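Local coordinates for protein PAN2-PAN3 deadenylation complex catalytic subunit pan2 (Neurospora crassa, PDB 4CZW) that probably shortens mRNA poly(A) tails as the PAN2-PAN3 catalytic subunit, this piece carrying its ubiquitin-protease-like domain, thought inactive, and its exonuclease domain, at residues P61-M66 with P264-L269; K144-Y149 with D174-L179; P153-E158 with K406-T411; E160-K165 with N398-M403. All blocks are in the same frame, centred on the assembly; numbering follows the deposited sequence.

Interaction 1. Residues P61-M66 with P264-L269; sequences PLLRNM and PAVLAL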
loop_
_atom_site.group_PDB
_atom_site.type_symbol
_atom_site.label_atom_id
_atom_site.label_comp_id
_atom_site.label_asym_id
_atom_site.label_seq_id
_atom_site.Cartn_x
_atom_site.Cartn_y
_atom_site.Cartn_z
ATOM N N PRO A 61 7.009 8.733 -6.193
ATOM C CA PRO A 61 7.815 7.859 -7.057
ATOM C C PRO A 61 8.952 7.134 -6.340
ATOM O O PRO A 61 9.158 5.943 -6.575
ATOM C CB PRO A 61 8.373 8.831 -8.098
ATOM C CG PRO A 61 7.322 9.874 -8.212
ATOM C CD PRO A 61 6.764 10.043 -6.824
ATOM N N LEU A 62 9.672 7.841 -5.475
ATOM C CA LEU A 62 10.784 7.243 -4.747
ATOM C C LEU A 62 10.307 6.214 -3.730
ATOM O O LEU A 62 10.995 5.230 -3.465
ATOM C CB LEU A 62 11.610 8.323 -4.050
ATOM C CG LEU A 62 12.445 9.210 -4.971
ATOM C CD1 LEU A 62 13.198 10.256 -4.170
ATOM C CD2 LEU A 62 13.405 8.364 -5.793
ATOM N N LEU A 63 9.127 6.442 -3.163
ATOM C CA LEU A 63 8.563 5.519 -2.184
ATOM C C LEU A 63 7.970 4.282 -2.852
ATOM O O LEU A 63 8.133 3.167 -2.358
ATOM C CB LEU A 63 7.498 6.214 -1.334
ATOM C CG LEU A 63 7.996 7.254 -0.330
ATOM C CD1 LEU A 63 6.842 7.800 0.494
ATOM C CD2 LEU A 63 9.063 6.652 0.568
ATOM N N ARG A 64 7.282 4.482 -3.975
ATOM C CA ARG A 64 6.650 3.376 -4.686
ATOM C C ARG A 64 7.697 2.422 -5.254
ATOM O O ARG A 64 7.563 1.204 -5.143
ATOM C CB ARG A 64 5.747 3.889 -5.813
ATOM C CG ARG A 64 4.884 2.799 -6.437
ATOM C CD ARG A 64 4.416 3.156 -7.843
ATOM N NE ARG A 64 3.402 4.205 -7.863
ATOM C CZ ARG A 64 2.809 4.646 -8.970
ATOM N NH1 ARG A 64 3.129 4.126 -10.148
ATOM N NH2 ARG A 64 1.896 5.605 -8.901
ATOM N N ASN A 65 8.739 2.984 -5.860
ATOM C CA ASN A 65 9.832 2.184 -6.396
ATOM C C ASN A 65 10.541 1.407 -5.293
ATOM O O ASN A 65 10.801 0.213 -5.431
ATOM C CB ASN A 65 10.829 3.075 -7.140
ATOM C CG ASN A 65 12.003 2.294 -7.701
ATOM O OD1 ASN A 65 11.907 1.685 -8.766
ATOM N ND2 ASN A 65 13.120 2.311 -6.983
HETATM N N MSE A 66 10.836 2.100 -4.198
HETATM C CA MSE A 66 11.507 1.513 -3.043
HETATM C C MSE A 66 10.821 0.237 -2.561
HETATM O O MSE A 66 11.476 -0.774 -2.306
HETATM C CB MSE A 66 11.564 2.533 -1.906
HETATM C CG MSE A 66 12.320 2.078 -0.674
HETATM SE SE MSE A 66 12.189 3.393 0.760
HETATM C CE MSE A 66 12.630 4.990 -0.262
ATOM N N PRO A 264 16.711 14.425 3.463
ATOM C CA PRO A 264 16.275 13.229 2.732
ATOM C C PRO A 264 15.698 13.547 1.355
ATOM O O PRO A 264 15.189 14.646 1.136
ATOM C CB PRO A 264 15.200 12.635 3.646
ATOM C CG PRO A 264 14.680 13.798 4.416
ATOM C CD PRO A 264 15.870 14.683 4.645
ATOM N N ALA A 265 15.786 12.585 0.441
ATOM C CA ALA A 265 15.207 12.732 -0.890
ATOM C C ALA A 265 13.687 12.771 -0.798
ATOM O O ALA A 265 13.021 13.442 -1.586
ATOM C CB ALA A 265 15.663 11.602 -1.796
ATOM N N VAL A 266 13.146 12.038 0.171
ATOM C CA VAL A 266 11.719 12.078 0.470
ATOM C C VAL A 266 11.495 12.830 1.776
ATOM O O VAL A 266 11.943 12.396 2.838
ATOM C CB VAL A 266 11.116 10.666 0.575
ATOM C CG1 VAL A 266 9.657 10.743 0.999
ATOM C CG2 VAL A 266 11.254 9.929 -0.746
ATOM N N LEU A 267 10.801 13.960 1.695
ATOM C CA LEU A 267 10.624 14.828 2.852
ATOM C C LEU A 267 9.213 14.747 3.428
ATOM O O LEU A 267 8.304 15.439 2.970
ATOM C CB LEU A 267 10.954 16.275 2.478
ATOM C CG LEU A 267 11.010 17.289 3.622
ATOM C CD1 LEU A 267 12.093 16.912 4.620
ATOM C CD2 LEU A 267 11.238 18.693 3.084
ATOM N N ALA A 268 9.039 13.898 4.436
ATOM C CA ALA A 268 7.760 13.778 5.129
ATOM C C ALA A 268 7.692 14.770 6.287
ATOM O O ALA A 268 8.630 14.876 7.077
ATOM C CB ALA A 268 7.554 12.358 5.629
ATOM N N LEU A 269 6.580 15.492 6.385
ATOM C CA LEU A 269 6.451 16.552 7.380
ATOM C C LEU A 269 5.153 16.463 8.179
ATOM O O LEU A 269 4.068 16.355 7.611
ATOM C CB LEU A 269 6.537 17.921 6.701
ATOM C CG LEU A 269 7.814 18.228 5.918
ATOM C CD1 LEU A 269 7.693 19.564 5.200
ATOM C CD2 LEU A 269 9.023 18.218 6.841
#

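Interaction 2. Residues K144-Y149 with D174-L179; sequences KISQDY and DLVKRL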
loop_
_atom_site.group_PDB
_atom_site.type_symbol
_atom_site.label_atom_id
_atom_site.label_comp_id
_atom_site.label_asym_id
_atom_site.label_seq_id
_atom_site.Cartn_x
_atom_site.Cartn_y
_atom_site.Cartn_z
ATOM N N LYS A 144 10.152 1.399 10.006
ATOM C CA LYS A 144 10.076 -0.034 9.748
ATOM C C LYS A 144 10.554 -0.403 8.346
ATOM O O LYS A 144 11.317 -1.352 8.177
ATOM C CB LYS A 144 8.644 -0.535 9.961
ATOM C CG LYS A 144 8.257 -0.673 11.423
ATOM C CD LYS A 144 9.143 -1.689 12.126
ATOM C CE LYS A 144 8.783 -1.831 13.595
ATOM N NZ LYS A 144 9.672 -2.811 14.282
ATOM N N ILE A 145 10.109 0.346 7.343
ATOM C CA ILE A 145 10.472 0.039 5.964
ATOM C C ILE A 145 11.936 0.365 5.686
ATOM O O ILE A 145 12.517 -0.133 4.724
ATOM C CB ILE A 145 9.582 0.797 4.956
ATOM C CG1 ILE A 145 9.898 2.295 4.970
ATOM C CG2 ILE A 145 8.112 0.544 5.250
ATOM C CD1 ILE A 145 9.118 3.091 3.948
ATOM N N SER A 146 12.529 1.199 6.534
ATOM C CA SER A 146 13.936 1.551 6.390
ATOM C C SER A 146 14.822 0.355 6.724
ATOM O O SER A 146 15.821 0.104 6.051
ATOM C CB SER A 146 14.291 2.740 7.285
ATOM O OG SER A 146 15.623 3.168 7.061
ATOM N N GLN A 147 14.446 -0.381 7.765
ATOM C CA GLN A 147 15.204 -1.555 8.177
ATOM C C GLN A 147 14.766 -2.789 7.390
ATOM O O GLN A 147 15.517 -3.756 7.269
ATOM C CB GLN A 147 15.056 -1.793 9.683
ATOM C CG GLN A 147 13.659 -2.189 10.128
ATOM C CD GLN A 147 13.511 -2.206 11.638
ATOM O OE1 GLN A 147 13.884 -1.250 12.319
ATOM N NE2 GLN A 147 12.971 -3.297 12.169
ATOM N N ASP A 148 13.548 -2.749 6.855
ATOM C CA ASP A 148 13.064 -3.812 5.981
ATOM C C ASP A 148 13.805 -3.781 4.651
ATOM O O ASP A 148 14.083 -4.822 4.054
ATOM C CB ASP A 148 11.557 -3.683 5.742
ATOM C CG ASP A 148 10.732 -4.134 6.932
ATOM O OD1 ASP A 148 11.257 -4.902 7.765
ATOM O OD2 ASP A 148 9.554 -3.727 7.027
ATOM N N TYR A 149 14.124 -2.575 4.195
ATOM C CA TYR A 149 14.783 -2.380 2.910
ATOM C C TYR A 149 16.208 -2.921 2.911
ATOM O O TYR A 149 16.695 -3.411 1.893
ATOM C CB TYR A 149 14.783 -0.894 2.545
ATOM C CG TYR A 149 15.398 -0.580 1.200
ATOM C CD1 TYR A 149 14.648 -0.668 0.034
ATOM C CD2 TYR A 149 16.726 -0.184 1.097
ATOM C CE1 TYR A 149 15.206 -0.378 -1.199
ATOM C CE2 TYR A 149 17.292 0.108 -0.130
ATOM C CZ TYR A 149 16.528 0.010 -1.273
ATOM O OH TYR A 149 17.088 0.301 -2.497
ATOM N N ASP A 174 23.398 2.911 2.888
ATOM C CA ASP A 174 23.653 4.310 2.566
ATOM C C ASP A 174 22.503 4.906 1.764
ATOM O O ASP A 174 22.187 6.089 1.894
ATOM C CB ASP A 174 24.961 4.453 1.783
ATOM C CG ASP A 174 26.142 3.838 2.503
ATOM O OD1 ASP A 174 26.093 3.728 3.747
ATOM O OD2 ASP A 174 27.123 3.465 1.825
ATOM N N LEU A 175 21.878 4.075 0.938
ATOM C CA LEU A 175 20.833 4.537 0.036
ATOM C C LEU A 175 19.546 4.891 0.774
ATOM O O LEU A 175 18.999 5.977 0.591
ATOM C CB LEU A 175 20.544 3.480 -1.029
ATOM C CG LEU A 175 19.659 3.981 -2.168
ATOM C CD1 LEU A 175 20.289 5.214 -2.789
ATOM C CD2 LEU A 175 19.442 2.896 -3.208
ATOM N N VAL A 176 19.070 3.971 1.610
ATOM C CA VAL A 176 17.826 4.177 2.344
ATOM C C VAL A 176 17.970 5.333 3.335
ATOM O O VAL A 176 16.985 5.964 3.721
ATOM C CB VAL A 176 17.388 2.892 3.090
ATOM C CG1 VAL A 176 18.324 2.590 4.252
ATOM C CG2 VAL A 176 15.949 3.010 3.572
ATOM N N LYS A 177 19.207 5.618 3.728
ATOM C CA LYS A 177 19.489 6.717 4.641
ATOM C C LYS A 177 19.367 8.055 3.920
ATOM O O LYS A 177 18.827 9.019 4.462
ATOM C CB LYS A 177 20.883 6.558 5.249
ATOM C CG LYS A 177 21.208 7.554 6.346
ATOM C CD LYS A 177 22.545 7.233 6.994
ATOM C CE LYS A 177 22.866 8.207 8.115
ATOM N NZ LYS A 177 22.958 9.606 7.619
ATOM N N ARG A 178 19.864 8.103 2.690
ATOM C CA ARG A 178 19.803 9.315 1.881
ATOM C C ARG A 178 18.374 9.584 1.408
ATOM O O ARG A 178 18.018 10.716 1.078
ATOM C CB ARG A 178 20.753 9.199 0.684
ATOM C CG ARG A 178 20.887 10.468 -0.146
ATOM C CD ARG A 178 21.973 10.325 -1.202
ATOM N NE ARG A 178 22.100 11.527 -2.021
ATOM C CZ ARG A 178 23.051 11.713 -2.931
ATOM N NH1 ARG A 178 23.967 10.776 -3.139
ATOM N NH2 ARG A 178 23.089 12.838 -3.632
ATOM N N LEU A 179 17.557 8.536 1.392
ATOM C CA LEU A 179 16.189 8.632 0.894
ATOM C C LEU A 179 15.194 9.100 1.954
ATOM O O LEU A 179 14.282 9.870 1.656
ATOM C CB LEU A 179 15.741 7.280 0.331
ATOM C CG LEU A 179 16.355 6.857 -1.005
ATOM C CD1 LEU A 179 16.139 5.372 -1.249
ATOM C CD2 LEU A 179 15.770 7.676 -2.144
#

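Interaction 3. Residues P153-E158 with K406-T411; sequences PPISTE and KTRLDT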
loop_
_atom_site.group_PDB
_atom_site.type_symbol
_atom_site.label_atom_id
_atom_site.label_comp_id
_atom_site.label_asym_id
_atom_site.label_seq_id
_atom_site.Cartn_x
_atom_site.Cartn_y
_atom_site.Cartn_z
ATOM N N PRO A 153 18.992 -7.498 -0.128
ATOM C CA PRO A 153 19.337 -6.656 -1.281
ATOM C C PRO A 153 18.185 -6.500 -2.269
ATOM O O PRO A 153 17.668 -7.500 -2.764
ATOM C CB PRO A 153 20.503 -7.410 -1.926
ATOM C CG PRO A 153 21.115 -8.177 -0.810
ATOM C CD PRO A 153 19.971 -8.581 0.075
ATOM N N PRO A 154 17.787 -5.250 -2.551
ATOM C CA PRO A 154 16.707 -4.972 -3.503
ATOM C C PRO A 154 17.071 -5.412 -4.917
ATOM O O PRO A 154 18.253 -5.567 -5.224
ATOM C CB PRO A 154 16.549 -3.451 -3.422
ATOM C CG PRO A 154 17.872 -2.960 -2.945
ATOM C CD PRO A 154 18.372 -4.014 -2.003
ATOM N N ILE A 155 16.061 -5.609 -5.758
ATOM C CA ILE A 155 16.274 -6.062 -7.128
ATOM C C ILE A 155 17.131 -5.076 -7.915
ATOM O O ILE A 155 18.010 -5.475 -8.680
ATOM C CB ILE A 155 14.935 -6.273 -7.864
ATOM C CG1 ILE A 155 14.083 -7.312 -7.130
ATOM C CG2 ILE A 155 15.172 -6.711 -9.300
ATOM C CD1 ILE A 155 14.713 -8.687 -7.075
ATOM N N SER A 156 16.885 -3.785 -7.713
ATOM C CA SER A 156 17.619 -2.762 -8.445
ATOM C C SER A 156 17.679 -1.430 -7.703
ATOM O O SER A 156 16.676 -0.949 -7.175
ATOM C CB SER A 156 16.992 -2.552 -9.823
ATOM O OG SER A 156 17.692 -1.564 -10.558
ATOM N N THR A 157 18.871 -0.845 -7.667
ATOM C CA THR A 157 19.061 0.496 -7.133
ATOM C C THR A 157 19.484 1.425 -8.262
ATOM O O THR A 157 20.138 2.442 -8.037
ATOM C CB THR A 157 20.122 0.526 -6.016
ATOM O OG1 THR A 157 21.391 0.121 -6.543
ATOM C CG2 THR A 157 19.728 -0.406 -4.880
ATOM N N GLU A 158 19.100 1.058 -9.482
ATOM C CA GLU A 158 19.511 1.778 -10.681
ATOM C C GLU A 158 18.882 3.165 -10.768
ATOM O O GLU A 158 19.512 4.112 -11.241
ATOM C CB GLU A 158 19.158 0.966 -11.931
ATOM C CG GLU A 158 19.702 1.540 -13.227
ATOM C CD GLU A 158 21.215 1.468 -13.310
ATOM O OE1 GLU A 158 21.814 0.616 -12.618
ATOM O OE2 GLU A 158 21.807 2.266 -14.067
ATOM N N LYS A 406 10.135 -5.938 -11.864
ATOM C CA LYS A 406 9.253 -6.829 -12.606
ATOM C C LYS A 406 10.055 -7.659 -13.602
ATOM O O LYS A 406 9.815 -8.856 -13.765
ATOM C CB LYS A 406 8.168 -6.024 -13.324
ATOM C CG LYS A 406 7.022 -6.853 -13.876
ATOM C CD LYS A 406 5.905 -5.952 -14.380
ATOM C CE LYS A 406 4.711 -6.757 -14.859
ATOM N NZ LYS A 406 3.592 -5.870 -15.288
ATOM N N THR A 407 11.014 -7.013 -14.259
ATOM C CA THR A 407 11.868 -7.670 -15.242
ATOM C C THR A 407 12.692 -8.791 -14.614
ATOM O O THR A 407 12.740 -9.906 -15.134
ATOM C CB THR A 407 12.820 -6.663 -15.918
ATOM O OG1 THR A 407 12.056 -5.711 -16.669
ATOM C CG2 THR A 407 13.785 -7.377 -16.851
ATOM N N ARG A 408 13.336 -8.494 -13.490
ATOM C CA ARG A 408 14.135 -9.490 -12.787
ATOM C C ARG A 408 13.465 -9.908 -11.481
ATOM O O ARG A 408 14.109 -9.976 -10.433
ATOM C CB ARG A 408 15.543 -8.958 -12.519
ATOM C CG ARG A 408 16.347 -8.694 -13.783
ATOM C CD ARG A 408 17.809 -8.425 -13.470
ATOM N NE ARG A 408 17.992 -7.219 -12.668
ATOM C CZ ARG A 408 18.141 -6.001 -13.176
ATOM N NH1 ARG A 408 18.125 -5.822 -14.491
ATOM N NH2 ARG A 408 18.302 -4.960 -12.371
ATOM N N LEU A 409 12.169 -10.187 -11.559
ATOM C CA LEU A 409 11.398 -10.650 -10.409
ATOM C C LEU A 409 11.911 -11.993 -9.898
ATOM O O LEU A 409 12.124 -12.921 -10.676
ATOM C CB LEU A 409 9.917 -10.759 -10.780
ATOM C CG LEU A 409 8.973 -11.409 -9.766
ATOM C CD1 LEU A 409 8.837 -10.546 -8.523
ATOM C CD2 LEU A 409 7.613 -11.672 -10.396
ATOM N N ASP A 410 12.112 -12.090 -8.587
ATOM C CA ASP A 410 12.565 -13.337 -7.980
ATOM C C ASP A 410 11.408 -14.324 -7.876
ATOM O O ASP A 410 10.333 -13.984 -7.382
ATOM C CB ASP A 410 13.172 -13.078 -6.600
ATOM C CG ASP A 410 13.830 -14.311 -6.014
ATOM O OD1 ASP A 410 13.126 -15.112 -5.367
ATOM O OD2 ASP A 410 15.054 -14.479 -6.202
ATOM N N THR A 411 11.636 -15.549 -8.340
ATOM C CA THR A 411 10.577 -16.551 -8.415
ATOM C C THR A 411 10.868 -17.782 -7.561
ATOM O O THR A 411 10.216 -18.815 -7.711
ATOM C CB THR A 411 10.352 -17.010 -9.867
ATOM O OG1 THR A 411 11.512 -17.713 -10.332
ATOM C CG2 THR A 411 10.092 -15.815 -10.773
#

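Interaction 4. Residues E160-K165 with N398-M403; sequences ERTLFK and NHRFNM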
loop_
_atom_site.group_PDB
_atom_site.type_symbol
_atom_site.label_atom_id
_atom_site.label_comp_id
_atom_site.label_asym_id
_atom_site.label_seq_id
_atom_site.Cartn_x
_atom_site.Cartn_y
_atom_site.Cartn_z
ATOM N N GLU A 160 17.927 5.136 -8.201
ATOM C CA GLU A 160 18.552 6.007 -7.216
ATOM C C GLU A 160 19.980 6.370 -7.613
ATOM O O GLU A 160 20.437 7.486 -7.363
ATOM C CB GLU A 160 18.546 5.342 -5.839
ATOM C CG GLU A 160 17.161 5.006 -5.296
ATOM C CD GLU A 160 16.638 3.668 -5.788
ATOM O OE1 GLU A 160 17.145 3.164 -6.812
ATOM O OE2 GLU A 160 15.719 3.116 -5.147
ATOM N N ARG A 161 20.679 5.423 -8.232
ATOM C CA ARG A 161 22.044 5.651 -8.689
ATOM C C ARG A 161 22.074 6.730 -9.766
ATOM O O ARG A 161 22.939 7.605 -9.761
ATOM C CB ARG A 161 22.659 4.357 -9.224
ATOM C CG ARG A 161 24.140 4.464 -9.548
ATOM C CD ARG A 161 24.611 3.284 -10.381
ATOM N NE ARG A 161 23.966 3.258 -11.691
ATOM C CZ ARG A 161 24.406 3.924 -12.753
ATOM N NH1 ARG A 161 25.496 4.674 -12.663
ATOM N NH2 ARG A 161 23.756 3.842 -13.906
ATOM N N THR A 162 21.119 6.658 -10.687
ATOM C CA THR A 162 20.990 7.651 -11.747
ATOM C C THR A 162 20.555 8.995 -11.172
ATOM O O THR A 162 21.073 10.044 -11.557
ATOM C CB THR A 162 19.980 7.199 -12.819
ATOM O OG1 THR A 162 20.415 5.963 -13.399
ATOM C CG2 THR A 162 19.849 8.249 -13.914
ATOM N N LEU A 163 19.605 8.950 -10.243
ATOM C CA LEU A 163 19.090 10.152 -9.594
ATOM C C LEU A 163 20.188 10.907 -8.853
ATOM O O LEU A 163 20.336 12.120 -9.010
ATOM C CB LEU A 163 17.963 9.792 -8.625
ATOM C CG LEU A 163 17.432 10.925 -7.743
ATOM C CD1 LEU A 163 16.782 12.007 -8.588
ATOM C CD2 LEU A 163 16.457 10.388 -6.707
ATOM N N PHE A 164 20.958 10.183 -8.048
ATOM C CA PHE A 164 22.018 10.787 -7.252
ATOM C C PHE A 164 23.319 10.895 -8.044
ATOM O O PHE A 164 24.356 11.280 -7.501
ATOM C CB PHE A 164 22.236 9.985 -5.969
ATOM C CG PHE A 164 21.029 9.935 -5.076
ATOM C CD1 PHE A 164 20.187 11.031 -4.968
ATOM C CD2 PHE A 164 20.728 8.791 -4.356
ATOM C CE1 PHE A 164 19.072 10.988 -4.151
ATOM C CE2 PHE A 164 19.614 8.743 -3.537
ATOM C CZ PHE A 164 18.785 9.844 -3.435
ATOM N N LYS A 165 23.247 10.552 -9.328
ATOM C CA LYS A 165 24.373 10.661 -10.255
ATOM C C LYS A 165 25.621 9.938 -9.759
ATOM O O LYS A 165 26.741 10.415 -9.939
ATOM C CB LYS A 165 24.693 12.133 -10.529
ATOM C CG LYS A 165 23.590 12.867 -11.274
ATOM C CD LYS A 165 23.932 14.332 -11.483
ATOM C CE LYS A 165 22.832 15.044 -12.255
ATOM N NZ LYS A 165 23.114 16.496 -12.420
ATOM N N ASN A 398 10.844 13.315 -10.025
ATOM C CA ASN A 398 9.529 13.336 -10.655
ATOM C C ASN A 398 9.535 12.610 -11.995
ATOM O O ASN A 398 10.532 12.640 -12.720
ATOM C CB ASN A 398 9.042 14.774 -10.845
ATOM C CG ASN A 398 8.700 15.452 -9.534
ATOM O OD1 ASN A 398 8.493 14.793 -8.516
ATOM N ND2 ASN A 398 8.626 16.778 -9.557
ATOM N N HIS A 399 8.420 11.953 -12.306
ATOM C CA HIS A 399 8.232 11.244 -13.572
ATOM C C HIS A 399 9.281 10.155 -13.793
ATOM O O HIS A 399 9.561 9.773 -14.930
ATOM C CB HIS A 399 8.249 12.232 -14.743
ATOM C CG HIS A 399 7.590 13.540 -14.437
ATOM N ND1 HIS A 399 6.224 13.675 -14.306
ATOM C CD2 HIS A 399 8.109 14.774 -14.232
ATOM C CE1 HIS A 399 5.932 14.934 -14.034
ATOM N NE2 HIS A 399 7.059 15.622 -13.984
ATOM N N ARG A 400 9.854 9.657 -12.702
ATOM C CA ARG A 400 10.870 8.611 -12.775
ATOM C C ARG A 400 10.325 7.274 -12.283
ATOM O O ARG A 400 9.514 7.227 -11.358
ATOM C CB ARG A 400 12.103 9.005 -11.960
ATOM C CG ARG A 400 12.882 10.182 -12.525
ATOM C CD ARG A 400 13.593 9.806 -13.815
ATOM N NE ARG A 400 14.435 8.626 -13.647
ATOM C CZ ARG A 400 15.679 8.653 -13.179
ATOM N NH1 ARG A 400 16.232 9.806 -12.827
ATOM N NH2 ARG A 400 16.370 7.527 -13.061
ATOM N N PHE A 401 10.778 6.190 -12.904
ATOM C CA PHE A 401 10.370 4.848 -12.505
ATOM C C PHE A 401 11.379 3.809 -12.986
ATOM O O PHE A 401 12.198 4.085 -13.862
ATOM C CB PHE A 401 8.974 4.521 -13.045
ATOM C CG PHE A 401 8.912 4.408 -14.543
ATOM C CD1 PHE A 401 8.785 5.538 -15.332
ATOM C CD2 PHE A 401 8.968 3.168 -15.160
ATOM C CE1 PHE A 401 8.724 5.436 -16.710
ATOM C CE2 PHE A 401 8.908 3.059 -16.535
ATOM C CZ PHE A 401 8.786 4.194 -17.311
ATOM N N ASN A 402 11.313 2.615 -12.407
ATOM C CA ASN A 402 12.206 1.526 -12.784
ATOM C C ASN A 402 11.470 0.189 -12.775
ATOM O O ASN A 402 10.844 -0.176 -11.781
ATOM C CB ASN A 402 13.414 1.481 -11.847
ATOM C CG ASN A 402 14.409 0.406 -12.230
ATOM O OD1 ASN A 402 14.406 -0.685 -11.661
ATOM N ND2 ASN A 402 15.267 0.709 -13.197
HETATM N N MSE A 403 11.550 -0.537 -13.886
HETATM C CA MSE A 403 10.768 -1.758 -14.060
HETATM C C MSE A 403 11.585 -3.030 -13.845
HETATM O O MSE A 403 11.132 -4.125 -14.178
HETATM C CB MSE A 403 10.140 -1.785 -15.456
HETATM C CG MSE A 403 9.193 -0.631 -15.741
HETATM SE SE MSE A 403 7.667 -0.603 -14.530
HETATM C CE MSE A 403 7.003 -2.409 -14.846
#

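Interaction 1. Residues P61-M66 with P264-L269
Leu62 and Leu63 of one helix meet Ala265 and Val266, where the chain enters a strand. The contact is wholly apolar. Leu62 does most of the work on its side. Its CB meets CG2 of Val266 at 3.7 Å. Its CD1 branch reaches further and meets CB of Ala265, also at 3.7 Å. The Leu62 and Val266 side chains run past each other in opposite directions, so the contact is made along their flanks. Leu63 brings the end of its side chain to the other branch of Val266. Its CG is 4.1 Å from Val266 CG1, and its CD1 lies equally far from the same methyl. CG1 of Val266 stands anti to its own backbone N (chi1 175°). That torsion turns CG1 mainly to Leu63, and CG2 lies nearest Leu62. Val266 is therefore straddled by two consecutive helix residues. Shortening Leu63 to an alanine takes the leucine branch away from CG1 of Val266 and would probably open a gap between helix and strand.

No hydrogen bond joins the two segments. Within the helix Asn65 N bonds Pro61 O. On the other side Ala265 and Val266 bond the backbone of Arg178 and Leu179 in helix 172-180, and Leu267 and Leu269 pair with Phe392 and Val390 of strand 385-394.

All four touching residues are buried in the ubiquitin-protease-like domain. Helix 61-71 thus packs beside strand 266-270, which lies between strands 206-207 and 385-394 in the mixed sheet. Helix 158-163 covers Leu62 through Leu159 and Leu163, while helix 172-180 meets Leu63 through Leu180 and Ala265 through Leu179.

Interaction 2. Residues K144-Y149 with D174-L179
Ser146 meets Val176 first on segment 144-149, the last part of helix 130-149. Its OG lies 3.5 Å from the CG2 methyl of Val176, a contact with carbon and not a hydrogen bond. The same methyl also rests 3.8 Å from Ser146 CA, so Val176 leans on the helix backbone here.

One turn on, Tyr149 carries the rest. Its CG is anti to the backbone N (chi1 -178°), which swings the ring across to the other helix. CD2 of the ring meets Val176 CB at 3.7 Å, obliquely. The hydroxyl end goes further and comes 3.6 Å from CD2 of Leu175. Val176 thus fits between Ser146 and the tyrosine ring. An alanine in place of Val176 drops both CG methyls, which would probably open a gap against Ser146 and keep only the CB contact with the Tyr149 ring.

Over these two segments the axes run nearly antiparallel, at 158°, and come within 9.7 Å. Both helices belong to the protease-like domain. Helix 81-94 covers Ile145 and Tyr149 through Leu82, and helix 61-71 reaches Tyr149 through Met66. The Tyr149 side chain lies about 8 Å from the zinc ion held by His70, Cys75, Cys80 and Cys83. Leu175 also packs on Glu160 of helix 158-163.

Interaction 3. Residues P153-E158 with K406-T411
Ile155 and Arg408 lie with their side chains sliding past each other in opposite directions. The isoleucine side chain does not meet the charged end. Its CG2 branch touches the backbone of Arg408, 3.6 Å from the carbonyl O, and sits 3.9 Å from Arg408 CB. CD1 of Ile155 comes equally near that carbonyl O, so both branches close round it.

The guanidinium travels the other way. The Arg408 chain bends at chi3 (-63°), which brings the group to the start of the turn that follows Ile155. There Ile155 O lies at its edge and in its plane, but NH2 stays 3.7 Å from it, with no hydrogen bond. NH2 also lies 3.7 Å from Ser156 CB.

The serine hydroxyl has other work. Ser156 OG accepts from Glu158 N at 3.2 Å, the bond of an ST turn just ahead of helix 158-163. It also bonds Asp404 OD2. The same carboxylate makes a long, weak ion pair with Arg408 NH2, so it is shared by the serine and, more loosely, the arginine.

The loop before helix 158-163 is thus joined to the chain leaving helix 404-407. Helix 61-71 lies against the loop through Gln69, whose backbone bonds that of Ile155. On the other segment, Leu409 packs against Trp537 and Val538 of helix 529-541. That helix lies in the exonuclease domain, so the contact sits where the two domains approach each other.

Interaction 4. Residues E160-K165 with N398-M403
Arg400 brings the NH2 edge of its guanidinium against the side chain of Thr162. NH2 comes 3.6 Å from Thr162 CB, which lies at the edge of the group and near its plane. The same nitrogen is 3.7 Å from Thr162 CG2. NH1 stands a little further from that methyl, at 4.1 Å. The two side chains cross at about a right angle.

The arginine chain bends at chi2 (-70°) and again at chi3 (-54°), which brings the guanidinium to the helix end. NH1 then reaches the backbone of the next residue, 4.3 Å from Leu163 CA, and approaches it obliquely.

On the threonine, CG2 is anti to the backbone N, which turns the methyl to the arginine. OG1 takes a different direction, with chi1 -60°, and bonds the backbone O of Glu158 within its own helix. Lys165, with positive phi, is the C-prime residue of a Schellman motif, in which Leu166 N reaches Arg161 O and Lys165 N weakly bonds Thr162 O.

Helix 158-163 belongs to the ubiquitin-protease-like domain; 398-403 is in the loop between strand 385-394 and helix 404-407. Asn402 touches Asn65 of helix 61-71, and Leu163 packs on Leu62 of the same helix.

The chemistry is that of a cation whose edge meets aliphatic carbon near the surface. No hydrogen bond or salt bridge ties the guanidinium to the helix segment. The contact therefore rests on van der Waals fit, and a helix C-terminal end nearby may be mildly favourable to the positive charge.

The four contacts form one connected region. Interactions 1 and 2 touch, with centres about 10 Å apart: Val266 N and Ala265 N probably bond to Leu179 O and Arg178 O. The centre of interaction 4 is about 12 Å from that of interaction 1, and Leu62 meets Leu163 there. The centre of interaction 3 is about 14 Å from that of interaction 4 and about 16 Å from that of interaction 2, where Tyr149 meets Pro154 and Thr157. Along the chain, interaction 2 is nested within interaction 1, and interaction 4 within interaction 3. Helices 61-71, 130-149, 158-163 and 172-180 are thus knit together, with interaction 3 leading toward the exonuclease domain, consistent with a scaffold role.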